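Local coordinates for protein ribokinase (Giardia lamblia, PDB 6WHJ) that probably catalyses the magnesium-dependent transfer of phosphate from ATP to O5 of D-ribose, giving D-ribose 5-phosphate, and works as a homodimer, at residues I9-S14 and N47-C52; K24-G29 and S108-I113. All coordinates share one frame; numbering follows the deposited sequence.

The two contacts sit in different parts of a pfkB-type sugar kinase, their centres about 28 Å apart and their nearest atoms about 9 Å apart. Interaction 1 is about 7 Å from the centre of the folded chain, where strand 9-12 of the large, mainly parallel sheet is covered by helix 44-55. Interaction 2 lies about 24 Å from that centre, in the four-stranded lid sheet, beside the second subunit. The segments alternate: 9-14, 24-29, 47-52, 108-113. From the core strand the chain runs out along 16-22, turns through the loop holding 24-29, and returns along 32-42 into helix 44-55, past predicted sugar-binding residues Gly43 to Asn47, so core and lid join beside the probable ribose site.

Interaction 1 of 2, residues I9-S14 and N47-C52; sequences IVIIGS and NQAIAC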
loop_
_atom_site.group_PDB
_atom_site.type_symbol
_atom_site.label_atom_id
_atom_site.label_comp_id
_atom_site.label_asym_id
_atom_site.label_seq_id
_atom_site.Cartn_x
_atom_site.Cartn_y
_atom_site.Cartn_z
ATOM N N ILE B 9 6.030 -30.852 10.610
ATOM C CA ILE B 9 6.237 -29.882 9.540
ATOM C C ILE B 9 6.720 -28.594 10.187
ATOM O O ILE B 9 6.028 -28.029 11.042
ATOM C CB ILE B 9 4.958 -29.631 8.718
ATOM C CG1 ILE B 9 4.430 -30.935 8.106
ATOM C CG2 ILE B 9 5.216 -28.590 7.615
ATOM C CD1 ILE B 9 3.002 -30.833 7.587
ATOM N N VAL B 10 7.908 -28.142 9.795
ATOM C CA VAL B 10 8.500 -26.908 10.294
ATOM C C VAL B 10 8.567 -25.939 9.116
ATOM O O VAL B 10 9.167 -26.253 8.079
ATOM C CB VAL B 10 9.893 -27.156 10.911
ATOM C CG1 VAL B 10 10.511 -25.864 11.420
ATOM C CG2 VAL B 10 9.823 -28.182 12.023
ATOM N N ILE B 11 7.944 -24.775 9.254
ATOM C CA ILE B 11 7.938 -23.764 8.198
ATOM C C ILE B 11 8.739 -22.566 8.696
ATOM O O ILE B 11 8.358 -21.918 9.678
ATOM C CB ILE B 11 6.514 -23.345 7.790
ATOM C CG1 ILE B 11 5.662 -24.550 7.401
ATOM C CG2 ILE B 11 6.555 -22.341 6.654
ATOM C CD1 ILE B 11 4.794 -25.055 8.526
ATOM N N ILE B 12 9.856 -22.289 8.037
ATOM C CA ILE B 12 10.721 -21.171 8.385
ATOM C C ILE B 12 10.502 -20.099 7.326
ATOM O O ILE B 12 10.965 -20.248 6.189
ATOM C CB ILE B 12 12.195 -21.591 8.439
ATOM C CG1 ILE B 12 12.373 -22.854 9.293
ATOM C CG2 ILE B 12 13.031 -20.468 8.999
ATOM C CD1 ILE B 12 13.743 -23.520 9.132
ATOM N N GLY B 13 9.815 -19.020 7.683
ATOM C CA GLY B 13 9.568 -17.983 6.710
ATOM C C GLY B 13 8.891 -16.756 7.280
ATOM O O GLY B 13 8.939 -16.488 8.480
ATOM N N SER B 14 8.232 -16.025 6.397
ATOM C CA SER B 14 7.814 -14.666 6.697
ATOM C C SER B 14 6.386 -14.588 7.221
ATOM O O SER B 14 5.540 -15.445 6.935
ATOM C CB SER B 14 7.932 -13.808 5.445
ATOM O OG SER B 14 7.094 -14.353 4.444
ATOM N N ASN B 47 1.354 -18.044 5.742
ATOM C CA ASN B 47 0.209 -18.600 5.023
ATOM C C ASN B 47 0.333 -20.103 4.863
ATOM O O ASN B 47 -0.648 -20.836 5.022
ATOM C CB ASN B 47 0.068 -17.944 3.658
ATOM C CG ASN B 47 -0.518 -16.567 3.739
ATOM O OD1 ASN B 47 -1.116 -16.185 4.752
ATOM N ND2 ASN B 47 -0.339 -15.796 2.676
ATOM N N GLN B 48 1.533 -20.579 4.548
ATOM C CA GLN B 48 1.731 -22.009 4.368
ATOM C C GLN B 48 1.668 -22.758 5.689
ATOM O O GLN B 48 1.224 -23.911 5.719
ATOM C CB GLN B 48 3.058 -22.267 3.668
ATOM C CG GLN B 48 3.010 -21.997 2.204
ATOM C CD GLN B 48 4.381 -22.038 1.608
ATOM O OE1 GLN B 48 5.279 -22.656 2.178
ATOM N NE2 GLN B 48 4.551 -21.423 0.434
ATOM N N ALA B 49 2.089 -22.122 6.787
ATOM C CA ALA B 49 1.948 -22.753 8.096
ATOM C C ALA B 49 0.485 -22.809 8.526
ATOM O O ALA B 49 0.059 -23.777 9.168
ATOM C CB ALA B 49 2.783 -22.011 9.137
ATOM N N ILE B 50 -0.294 -21.777 8.197
ATOM C CA ILE B 50 -1.701 -21.775 8.575
ATOM C C ILE B 50 -2.476 -22.804 7.755
ATOM O O ILE B 50 -3.347 -23.511 8.281
ATOM C CB ILE B 50 -2.274 -20.348 8.443
ATOM C CG1 ILE B 50 -1.622 -19.445 9.498
ATOM C CG2 ILE B 50 -3.790 -20.339 8.590
ATOM C CD1 ILE B 50 -2.073 -17.983 9.505
ATOM N N ALA B 51 -2.136 -22.942 6.470
ATOM C CA ALA B 51 -2.750 -23.981 5.647
ATOM C C ALA B 51 -2.446 -25.374 6.190
ATOM O O ALA B 51 -3.319 -26.252 6.187
ATOM C CB ALA B 51 -2.281 -23.845 4.198
ATOM N N CYS B 52 -1.213 -25.596 6.670
ATOM C CA CYS B 52 -0.895 -26.869 7.315
ATOM C C CYS B 52 -1.814 -27.113 8.501
ATOM O O CYS B 52 -2.453 -28.166 8.595
ATOM C CB CYS B 52 0.565 -26.913 7.769
ATOM S SG CYS B 52 1.790 -27.184 6.457
#
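Gln48, whose CB comes to 4.6 Å from CG2 of Ile11, has its amide nitrogen NE2 held twice: by OD1 of Asp274, the predicted proton acceptor, and more weakly by OD1 of Asn174. Its OE1 takes a hydrogen bond from NE2 of Gln144, so both ends of the amide are committed and its rotation is fixed. Beside this polar cluster the contact itself is apolar and buried. Ile11 makes the strand's larger share: CG1 lies anti to the carbonyl carbon (chi1 -54°), and CD1 settles against the helix at Ala49, 3.7 Å from Ala49 CB and as near its CA. The small methyl of Ala49 lets strand and helix come close here. One helical turn on, the sulfur of Cys52 faces both isoleucines, with SG 3.9 Å from Ile9 CG2 and 4.2 Å from Ile11 CD1. Strand 9-12 and helix 47-52 run nearly antiparallel, at 160°, with axes 8.7 Å apart. Such helix-on-sheet packing builds the pfkB alpha/beta core, here beside predicted ribose-site residues Asn47 and Asp274. The helix also packs on strand 62-69, the parallel neighbour of 9-12, while helix 72-84 covers Ala49 and Ile50, and helix 272-287 closes over Ile9 and Gln48.

Interaction 2 of 2, residues K24-G29 and S108-I113; sequences KDFPIG and SGENMI
Phe26 pushes its ring from the loop 24-29 against Met112, whose thioether lies over one face. Met112 CG is 3.8 Å from the ring centroid, a CH-pi contact only 15° off the normal, and SD, also over the face, follows at 4.0 Å, the Met-aromatic contact. Beyond CG the extended chain carries SD along the ring toward its root, 3.6 Å from Phe26 CD1, and CE ends near CB and CG. On the phenylalanine, CG stands anti to the carbonyl carbon (chi1 -63°), which turns the ring toward the backbone of Glu110 and Asn111. Its far end comes close to the backbone there, with CZ 3.4 Å from Glu110 O. Glu110 crosses the ring at about a right angle: CG lies at the edge, in the ring plane, and OE1 is 3.8 Å from Phe26 CE2, the carboxylate being tilted 43° to the ring. Tyr104 of strand 99-105 packs on both Phe26 and Met112, and Gly29 of the second subunit touches Phe26 and Glu110. Ile113 continues the sheet into that subunit through a parallel ladder. A lid sheet that runs on into the partner subunit is consistent with the beta-clasp of dimeric ribokinases.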
loop_
_atom_site.group_PDB
_atom_site.type_symbol
_atom_site.label_atom_id
_atom_site.label_comp_id
_atom_site.label_asym_id
_atom_site.label_seq_id
_atom_site.Cartn_x
_atom_site.Cartn_y
_atom_site.Cartn_z
ATOM N N LYS B 24 -10.364 -0.197 -9.562
ATOM C CA LYS B 24 -10.823 -0.615 -10.881
ATOM C C LYS B 24 -9.645 -1.051 -11.734
ATOM O O LYS B 24 -9.642 -2.148 -12.300
ATOM C CB LYS B 24 -11.573 0.524 -11.569
ATOM C CG LYS B 24 -13.035 0.666 -11.196
ATOM C CD LYS B 24 -13.684 1.748 -12.054
ATOM C CE LYS B 24 -15.052 2.161 -11.525
ATOM N NZ LYS B 24 -15.631 3.305 -12.306
ATOM N N ASP B 25 -8.645 -0.187 -11.851
ATOM C CA ASP B 25 -7.410 -0.472 -12.561
ATOM C C ASP B 25 -6.249 0.086 -11.759
ATOM O O ASP B 25 -6.416 0.981 -10.929
ATOM C CB ASP B 25 -7.429 0.103 -13.972
ATOM C CG ASP B 25 -8.376 -0.645 -14.876
ATOM O OD1 ASP B 25 -8.060 -1.815 -15.204
ATOM O OD2 ASP B 25 -9.444 -0.083 -15.221
ATOM N N PHE B 26 -5.071 -0.478 -11.992
ATOM C CA PHE B 26 -3.885 0.043 -11.340
ATOM C C PHE B 26 -3.735 1.517 -11.693
ATOM O O PHE B 26 -3.983 1.912 -12.839
ATOM C CB PHE B 26 -2.633 -0.712 -11.778
ATOM C CG PHE B 26 -2.630 -2.156 -11.403
ATOM C CD1 PHE B 26 -2.877 -2.550 -10.098
ATOM C CD2 PHE B 26 -2.362 -3.125 -12.356
ATOM C CE1 PHE B 26 -2.863 -3.895 -9.749
ATOM C CE2 PHE B 26 -2.347 -4.467 -12.017
ATOM C CZ PHE B 26 -2.598 -4.852 -10.709
ATOM N N PRO B 27 -3.367 2.361 -10.740
ATOM C CA PRO B 27 -3.059 3.747 -11.082
ATOM C C PRO B 27 -1.804 3.788 -11.934
ATOM O O PRO B 27 -0.943 2.912 -11.846
ATOM C CB PRO B 27 -2.831 4.405 -9.718
ATOM C CG PRO B 27 -2.347 3.268 -8.863
ATOM C CD PRO B 27 -3.103 2.063 -9.321
ATOM N N ILE B 28 -1.713 4.788 -12.791
ATOM C CA ILE B 28 -0.472 5.009 -13.512
ATOM C C ILE B 28 0.369 6.008 -12.725
ATOM O O ILE B 28 -0.125 6.721 -11.842
ATOM C CB ILE B 28 -0.720 5.476 -14.965
ATOM C CG1 ILE B 28 -1.329 6.870 -14.998
ATOM C CG2 ILE B 28 -1.655 4.513 -15.689
ATOM C CD1 ILE B 28 -1.618 7.347 -16.397
ATOM N N GLY B 29 1.658 6.079 -13.063
ATOM C CA GLY B 29 2.578 6.965 -12.372
ATOM C C GLY B 29 2.133 8.412 -12.358
ATOM O O GLY B 29 1.878 9.001 -13.412
ATOM N N SER B 108 -9.433 -6.940 -12.775
ATOM C CA SER B 108 -9.036 -8.117 -13.526
ATOM C C SER B 108 -8.564 -9.244 -12.617
ATOM O O SER B 108 -8.535 -10.405 -13.045
ATOM C CB SER B 108 -7.948 -7.743 -14.538
ATOM O OG SER B 108 -6.790 -7.234 -13.906
ATOM N N GLY B 109 -8.198 -8.933 -11.377
ATOM C CA GLY B 109 -7.634 -9.906 -10.469
ATOM C C GLY B 109 -6.140 -9.785 -10.324
ATOM O O GLY B 109 -5.566 -10.388 -9.406
ATOM N N GLU B 110 -5.509 -8.990 -11.181
ATOM C CA GLU B 110 -4.068 -8.812 -11.154
ATOM C C GLU B 110 -3.649 -8.065 -9.889
ATOM O O GLU B 110 -4.424 -7.309 -9.298
ATOM C CB GLU B 110 -3.617 -8.055 -12.406
ATOM C CG GLU B 110 -2.188 -8.365 -12.829
ATOM C CD GLU B 110 -1.846 -7.911 -14.247
ATOM O OE1 GLU B 110 -2.514 -6.994 -14.800
ATOM O OE2 GLU B 110 -0.889 -8.487 -14.813
ATOM N N ASN B 111 -2.411 -8.298 -9.464
ATOM C CA ASN B 111 -1.865 -7.720 -8.250
ATOM C C ASN B 111 -0.669 -6.833 -8.556
ATOM O O ASN B 111 0.002 -6.979 -9.579
ATOM C CB ASN B 111 -1.391 -8.812 -7.268
ATOM C CG ASN B 111 -2.532 -9.576 -6.632
ATOM O OD1 ASN B 111 -3.703 -9.216 -6.776
ATOM N ND2 ASN B 111 -2.193 -10.646 -5.922
ATOM N N MET B 112 -0.413 -5.910 -7.635
ATOM C CA MET B 112 0.881 -5.268 -7.485
ATOM C C MET B 112 1.210 -5.424 -6.013
ATOM O O MET B 112 0.385 -5.080 -5.163
ATOM C CB MET B 112 0.874 -3.785 -7.868
ATOM C CG MET B 112 0.757 -3.500 -9.346
ATOM S SD MET B 112 0.636 -1.736 -9.665
ATOM C CE MET B 112 1.385 -1.608 -11.284
ATOM N N ILE B 113 2.376 -5.982 -5.704
ATOM C CA ILE B 113 2.756 -6.248 -4.323
ATOM C C ILE B 113 4.115 -5.625 -4.064
ATOM O O ILE B 113 5.076 -5.889 -4.796
ATOM C CB ILE B 113 2.795 -7.755 -4.011
ATOM C CG1 ILE B 113 1.455 -8.401 -4.351
ATOM C CG2 ILE B 113 3.106 -7.976 -2.547
ATOM C CD1 ILE B 113 1.404 -9.870 -4.058
#